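Local coordinates for protein glucokinase (Enterococcus faecalis, PDB 2QM1) that probably phosphorylates glucose with ATP as a zinc-containing glucokinase of the ROK family, at residues I18-L23 with E52-R57; E125-A130 with G311-A316. All coordinates share one frame; numbering follows the deposited sequence.

Interaction 1 (I18-L23 with E52-R57)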
loop_
_atom_site.group_PDB
_atom_site.type_symbol
_atom_site.label_atom_id
_atom_site.label_comp_id
_atom_site.label_asym_id
_atom_site.label_seq_id
_atom_site.Cartn_x
_atom_site.Cartn_y
_atom_site.Cartn_z
ATOM N N ILE B 18 22.252 11.880 -16.692
ATOM C CA ILE B 18 22.647 11.112 -15.508
ATOM C C ILE B 18 23.286 12.157 -14.603
ATOM O O ILE B 18 24.236 12.846 -15.019
ATOM C CB ILE B 18 23.697 9.969 -15.821
ATOM C CG1 ILE B 18 23.248 9.099 -17.019
ATOM C CG2 ILE B 18 23.975 9.125 -14.524
ATOM C CD1 ILE B 18 24.312 8.048 -17.480
ATOM N N LYS B 19 22.737 12.302 -13.400
ATOM C CA LYS B 19 23.224 13.289 -12.455
ATOM C C LYS B 19 23.930 12.578 -11.305
ATOM O O LYS B 19 23.476 11.534 -10.891
ATOM C CB LYS B 19 22.065 14.051 -11.879
ATOM C CG LYS B 19 21.237 14.745 -12.899
ATOM C CD LYS B 19 20.598 15.930 -12.243
ATOM C CE LYS B 19 19.240 16.175 -12.767
ATOM N NZ LYS B 19 18.396 15.081 -12.202
ATOM N N PHE B 20 25.003 13.185 -10.795
ATOM C CA PHE B 20 25.804 12.635 -9.695
ATOM C C PHE B 20 25.894 13.678 -8.604
ATOM O O PHE B 20 25.822 14.904 -8.884
ATOM C CB PHE B 20 27.214 12.338 -10.166
ATOM C CG PHE B 20 27.289 11.480 -11.385
ATOM C CD1 PHE B 20 27.586 10.135 -11.278
ATOM C CD2 PHE B 20 27.109 12.023 -12.654
ATOM C CE1 PHE B 20 27.666 9.331 -12.416
ATOM C CE2 PHE B 20 27.170 11.212 -13.799
ATOM C CZ PHE B 20 27.470 9.874 -13.679
ATOM N N ALA B 21 26.017 13.212 -7.363
ATOM C CA ALA B 21 26.439 14.112 -6.296
ATOM C C ALA B 21 27.287 13.361 -5.326
ATOM O O ALA B 21 27.143 12.152 -5.203
ATOM C CB ALA B 21 25.268 14.718 -5.559
ATOM N N ILE B 22 28.110 14.133 -4.621
ATOM C CA ILE B 22 28.876 13.696 -3.491
ATOM C C ILE B 22 28.363 14.452 -2.287
ATOM O O ILE B 22 28.228 15.681 -2.298
ATOM C CB ILE B 22 30.369 13.938 -3.686
ATOM C CG1 ILE B 22 30.921 12.986 -4.762
ATOM C CG2 ILE B 22 31.096 13.718 -2.388
ATOM C CD1 ILE B 22 32.215 13.444 -5.313
ATOM N N LEU B 23 28.072 13.695 -1.241
ATOM C CA LEU B 23 27.384 14.268 -0.118
ATOM C C LEU B 23 28.078 13.862 1.147
ATOM O O LEU B 23 28.780 12.849 1.159
ATOM C CB LEU B 23 25.941 13.731 -0.106
ATOM C CG LEU B 23 24.953 14.135 -1.209
ATOM C CD1 LEU B 23 24.934 13.152 -2.362
ATOM C CD2 LEU B 23 23.524 14.247 -0.665
ATOM N N GLU B 52 33.128 5.494 -15.757
ATOM C CA GLU B 52 34.050 6.514 -16.244
ATOM C C GLU B 52 33.888 7.887 -15.619
ATOM O O GLU B 52 34.885 8.516 -15.322
ATOM C CB GLU B 52 33.999 6.643 -17.763
ATOM C CG GLU B 52 34.957 7.656 -18.350
ATOM C CD GLU B 52 36.408 7.524 -17.845
ATOM O OE1 GLU B 52 37.066 8.572 -17.716
ATOM O OE2 GLU B 52 36.890 6.395 -17.583
ATOM N N SER B 53 32.647 8.364 -15.476
ATOM C CA SER B 53 32.420 9.697 -14.930
ATOM C C SER B 53 32.883 9.768 -13.449
ATOM O O SER B 53 33.454 10.757 -13.015
ATOM C CB SER B 53 30.946 10.072 -15.072
ATOM O OG SER B 53 30.660 11.329 -14.475
ATOM N N ILE B 54 32.644 8.704 -12.680
ATOM C CA ILE B 54 33.104 8.656 -11.302
ATOM C C ILE B 54 34.623 8.470 -11.195
ATOM O O ILE B 54 35.283 9.136 -10.409
ATOM C CB ILE B 54 32.338 7.586 -10.505
ATOM C CG1 ILE B 54 30.912 8.064 -10.215
ATOM C CG2 ILE B 54 33.105 7.202 -9.198
ATOM C CD1 ILE B 54 30.023 6.959 -9.810
ATOM N N ARG B 55 35.186 7.590 -11.995
ATOM C CA ARG B 55 36.622 7.447 -11.976
ATOM C C ARG B 55 37.281 8.815 -12.275
ATOM O O ARG B 55 38.229 9.225 -11.592
ATOM C CB ARG B 55 37.070 6.428 -13.012
ATOM C CG ARG B 55 36.815 4.991 -12.614
ATOM C CD ARG B 55 37.285 4.082 -13.730
ATOM N NE ARG B 55 37.139 2.654 -13.419
ATOM C CZ ARG B 55 37.117 1.686 -14.336
ATOM N NH1 ARG B 55 37.225 1.990 -15.619
ATOM N NH2 ARG B 55 36.972 0.415 -13.966
ATOM N N HIS B 56 36.766 9.515 -13.296
ATOM C CA HIS B 56 37.376 10.783 -13.750
ATOM C C HIS B 56 37.271 11.908 -12.718
ATOM O O HIS B 56 38.160 12.754 -12.662
ATOM C CB HIS B 56 36.765 11.230 -15.086
ATOM C CG HIS B 56 37.430 12.422 -15.700
ATOM N ND1 HIS B 56 38.609 12.334 -16.412
ATOM C CD2 HIS B 56 37.079 13.733 -15.706
ATOM C CE1 HIS B 56 38.944 13.540 -16.846
ATOM N NE2 HIS B 56 38.034 14.403 -16.427
ATOM N N ARG B 57 36.209 11.901 -11.908
ATOM C CA ARG B 57 35.933 12.964 -10.914
ATOM C C ARG B 57 36.891 12.759 -9.756
ATOM O O ARG B 57 37.581 13.691 -9.260
ATOM C CB ARG B 57 34.473 12.871 -10.446
ATOM C CG ARG B 57 33.993 14.030 -9.564
ATOM C CD ARG B 57 33.766 15.242 -10.452
ATOM N NE ARG B 57 33.331 16.375 -9.655
ATOM C CZ ARG B 57 32.719 17.448 -10.142
ATOM N NH1 ARG B 57 32.543 17.579 -11.468
ATOM N NH2 ARG B 57 32.377 18.429 -9.299
#
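Phe20 on strand 17-24 reaches across to Ser53 and Ile54 on helix 46-60. This is a helix packed on one face of the mixed five-stranded sheet of an actin-like ATPase domain, the fold of the ROK family. Ser53 sits over one face of the Phe20 ring. Its OG lies 3.5 Å above the ring plane, displaced toward the rim, and is 3.6 Å from Phe20 CE2. Ser53 CB adds to the same contact, 3.7 Å from Phe20 CZ. Ile54 comes obliquely along the CD1-CE1 side of the ring. Its CG1 is 4.1 Å from Phe20 CD1. The CG1 branch makes this contact because it stands beside the backbone N of Ile54 (chi1 -74°), while CG2 takes the position anti to that N.

No hydrogen bond joins the two segments. Ile50 from the preceding helix turn and Ile11 from strand 7-13 touch Phe20 as well. Trp33 on the neighbouring strand 29-36 stacks its ring with Phe20, and the two residues are further tied by backbone hydrogen bonding between their strands. The same Trp33 positions Ser53 over the ring, through a hydrogen bond between its NE1 and Ser53 OG.

Interaction 2 (E125-A130 with G311-A316)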
loop_
_atom_site.group_PDB
_atom_site.type_symbol
_atom_site.label_atom_id
_atom_site.label_comp_id
_atom_site.label_asym_id
_atom_site.label_seq_id
_atom_site.Cartn_x
_atom_site.Cartn_y
_atom_site.Cartn_z
ATOM N N GLU B 125 13.151 12.672 -0.281
ATOM C CA GLU B 125 12.165 13.591 0.345
ATOM C C GLU B 125 11.866 13.186 1.793
ATOM O O GLU B 125 11.770 14.012 2.680
ATOM C CB GLU B 125 10.887 13.742 -0.514
ATOM C CG GLU B 125 11.180 14.504 -1.802
ATOM C CD GLU B 125 11.190 16.029 -1.613
ATOM O OE1 GLU B 125 10.812 16.523 -0.501
ATOM O OE2 GLU B 125 11.538 16.716 -2.590
ATOM N N ARG B 126 11.821 11.898 2.067
ATOM C CA ARG B 126 11.709 11.507 3.475
ATOM C C ARG B 126 12.879 12.015 4.359
ATOM O O ARG B 126 12.655 12.511 5.461
ATOM C CB ARG B 126 11.525 10.002 3.579
ATOM C CG ARG B 126 11.459 9.502 4.991
ATOM C CD ARG B 126 11.242 8.026 4.970
ATOM N NE ARG B 126 11.379 7.465 6.295
ATOM C CZ ARG B 126 12.344 6.609 6.606
ATOM N NH1 ARG B 126 13.240 6.200 5.679
ATOM N NH2 ARG B 126 12.407 6.145 7.829
ATOM N N TRP B 127 14.114 11.881 3.876
ATOM C CA TRP B 127 15.324 12.180 4.653
ATOM C C TRP B 127 15.579 13.644 4.860
ATOM O O TRP B 127 15.946 14.038 5.978
ATOM C CB TRP B 127 16.579 11.612 3.952
ATOM C CG TRP B 127 17.871 11.631 4.779
ATOM C CD1 TRP B 127 17.991 11.732 6.129
ATOM C CD2 TRP B 127 19.208 11.452 4.266
ATOM N NE1 TRP B 127 19.320 11.645 6.500
ATOM C CE2 TRP B 127 20.088 11.474 5.373
ATOM C CE3 TRP B 127 19.738 11.273 2.974
ATOM C CZ2 TRP B 127 21.476 11.347 5.234
ATOM C CZ3 TRP B 127 21.122 11.148 2.833
ATOM C CH2 TRP B 127 21.976 11.192 3.961
ATOM N N LYS B 128 15.402 14.444 3.796
ATOM C CA LYS B 128 15.777 15.866 3.806
ATOM C C LYS B 128 14.655 16.796 3.379
ATOM O O LYS B 128 14.768 18.030 3.490
ATOM C CB LYS B 128 17.013 16.076 2.920
ATOM C CG LYS B 128 18.241 15.411 3.515
ATOM C CD LYS B 128 18.742 16.219 4.727
ATOM C CE LYS B 128 19.842 15.465 5.475
ATOM N NZ LYS B 128 20.230 16.218 6.710
ATOM N N GLY B 129 13.558 16.216 2.897
ATOM C CA GLY B 129 12.453 17.060 2.432
ATOM C C GLY B 129 11.179 16.945 3.244
ATOM O O GLY B 129 11.239 16.792 4.487
ATOM N N ALA B 130 10.045 17.029 2.521
ATOM C CA ALA B 130 8.683 17.088 3.081
ATOM C C ALA B 130 8.247 15.872 3.919
ATOM O O ALA B 130 7.349 15.989 4.754
ATOM C CB ALA B 130 7.608 17.357 1.911
ATOM N N GLY B 311 16.469 12.958 -6.004
ATOM C CA GLY B 311 16.995 11.697 -6.557
ATOM C C GLY B 311 18.378 11.308 -6.071
ATOM O O GLY B 311 18.596 10.183 -5.599
ATOM N N VAL B 312 19.297 12.255 -6.203
ATOM C CA VAL B 312 20.698 12.122 -5.845
ATOM C C VAL B 312 20.893 11.989 -4.304
ATOM O O VAL B 312 21.686 11.162 -3.816
ATOM C CB VAL B 312 21.438 13.296 -6.620
ATOM C CG1 VAL B 312 21.569 14.660 -5.856
ATOM C CG2 VAL B 312 22.535 12.856 -7.432
ATOM N N ILE B 313 20.072 12.731 -3.569
ATOM C CA ILE B 313 19.961 12.679 -2.115
ATOM C C ILE B 313 19.431 11.316 -1.613
ATOM O O ILE B 313 20.058 10.671 -0.767
ATOM C CB ILE B 313 19.120 13.904 -1.578
ATOM C CG1 ILE B 313 19.904 15.226 -1.756
ATOM C CG2 ILE B 313 18.757 13.712 -0.107
ATOM C CD1 ILE B 313 19.099 16.528 -1.438
ATOM N N GLY B 314 18.305 10.872 -2.155
ATOM C CA GLY B 314 17.773 9.559 -1.809
ATOM C C GLY B 314 18.696 8.433 -2.199
ATOM O O GLY B 314 18.848 7.477 -1.435
ATOM N N ALA B 315 19.277 8.526 -3.418
ATOM C CA ALA B 315 20.205 7.503 -3.911
ATOM C C ALA B 315 21.384 7.374 -2.983
ATOM O O ALA B 315 21.740 6.281 -2.557
ATOM C CB ALA B 315 20.677 7.817 -5.282
ATOM N N ALA B 316 21.991 8.520 -2.686
ATOM C CA ALA B 316 23.011 8.600 -1.691
ATOM C C ALA B 316 22.646 7.873 -0.391
ATOM O O ALA B 316 23.497 7.165 0.145
ATOM C CB ALA B 316 23.371 10.047 -1.408
#
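Ile313 packs its CG2 methyl against two residues at the end of helix 117-128. The apolar contacts are to Lys128 CG at 4.0 Å from Ile313 CG2, and to Trp127 CE3 at 4.1 Å from the same methyl. Ile313 CG2 lies anti to its own backbone N (chi1 -69° for CG1), which turns this branch to the other helix. The Lys128 chain crosses Ile313 at about a right angle. A bend at chi2 (-74°) sends the chain beyond CG over the indole, and Lys128 CE comes to lie 3.9 Å above one face of the neighbouring Trp127 ring, near the rim.

A polar atom also meets the indole. Ile313 O lies in the ring plane at its edge, 3.8 Å from Trp127 CZ3. No hydrogen bond crosses between the segments.

In the actin-like ATPase fold, helix 310-318, near the C terminus, packs between strand 17-24 and helix 117-128. The latter helix follows strand 112-116 of the same sheet.

The buried carboxylate of Glu125 ties the residues after helix 117-128 to the chain leading into helix 310-318. Glu125 OE2 takes Leu306 N, and OE1 takes Glu305 N. Glu125 OE1 also accepts Ala130 N at 3.2 Å, with an N-H...O angle of 160°, and is met nearly along its C-O axis.

In the fold
Interactions 1 and 2 follow each other along the chain, and their centres are about 17 Å apart. They meet through strand 17-24. Phe20 faces helix 46-60 on one side of the strand, while Ala21 and Leu23 touch helix 310-318 on the other. Val312 CG2 lies 3.5 Å from Ala21 N, and Ala316 CB lies 3.6 Å from Leu23 CD1. Both are packing contacts. Helix 310-318 therefore joins the two interactions, with Ile313 touching Leu23 as well as helix 117-128. Both contacts lie away from the magnesium and zinc sites. Helix 117-128 also carries Asn119, a magnesium ligand, toward its other end.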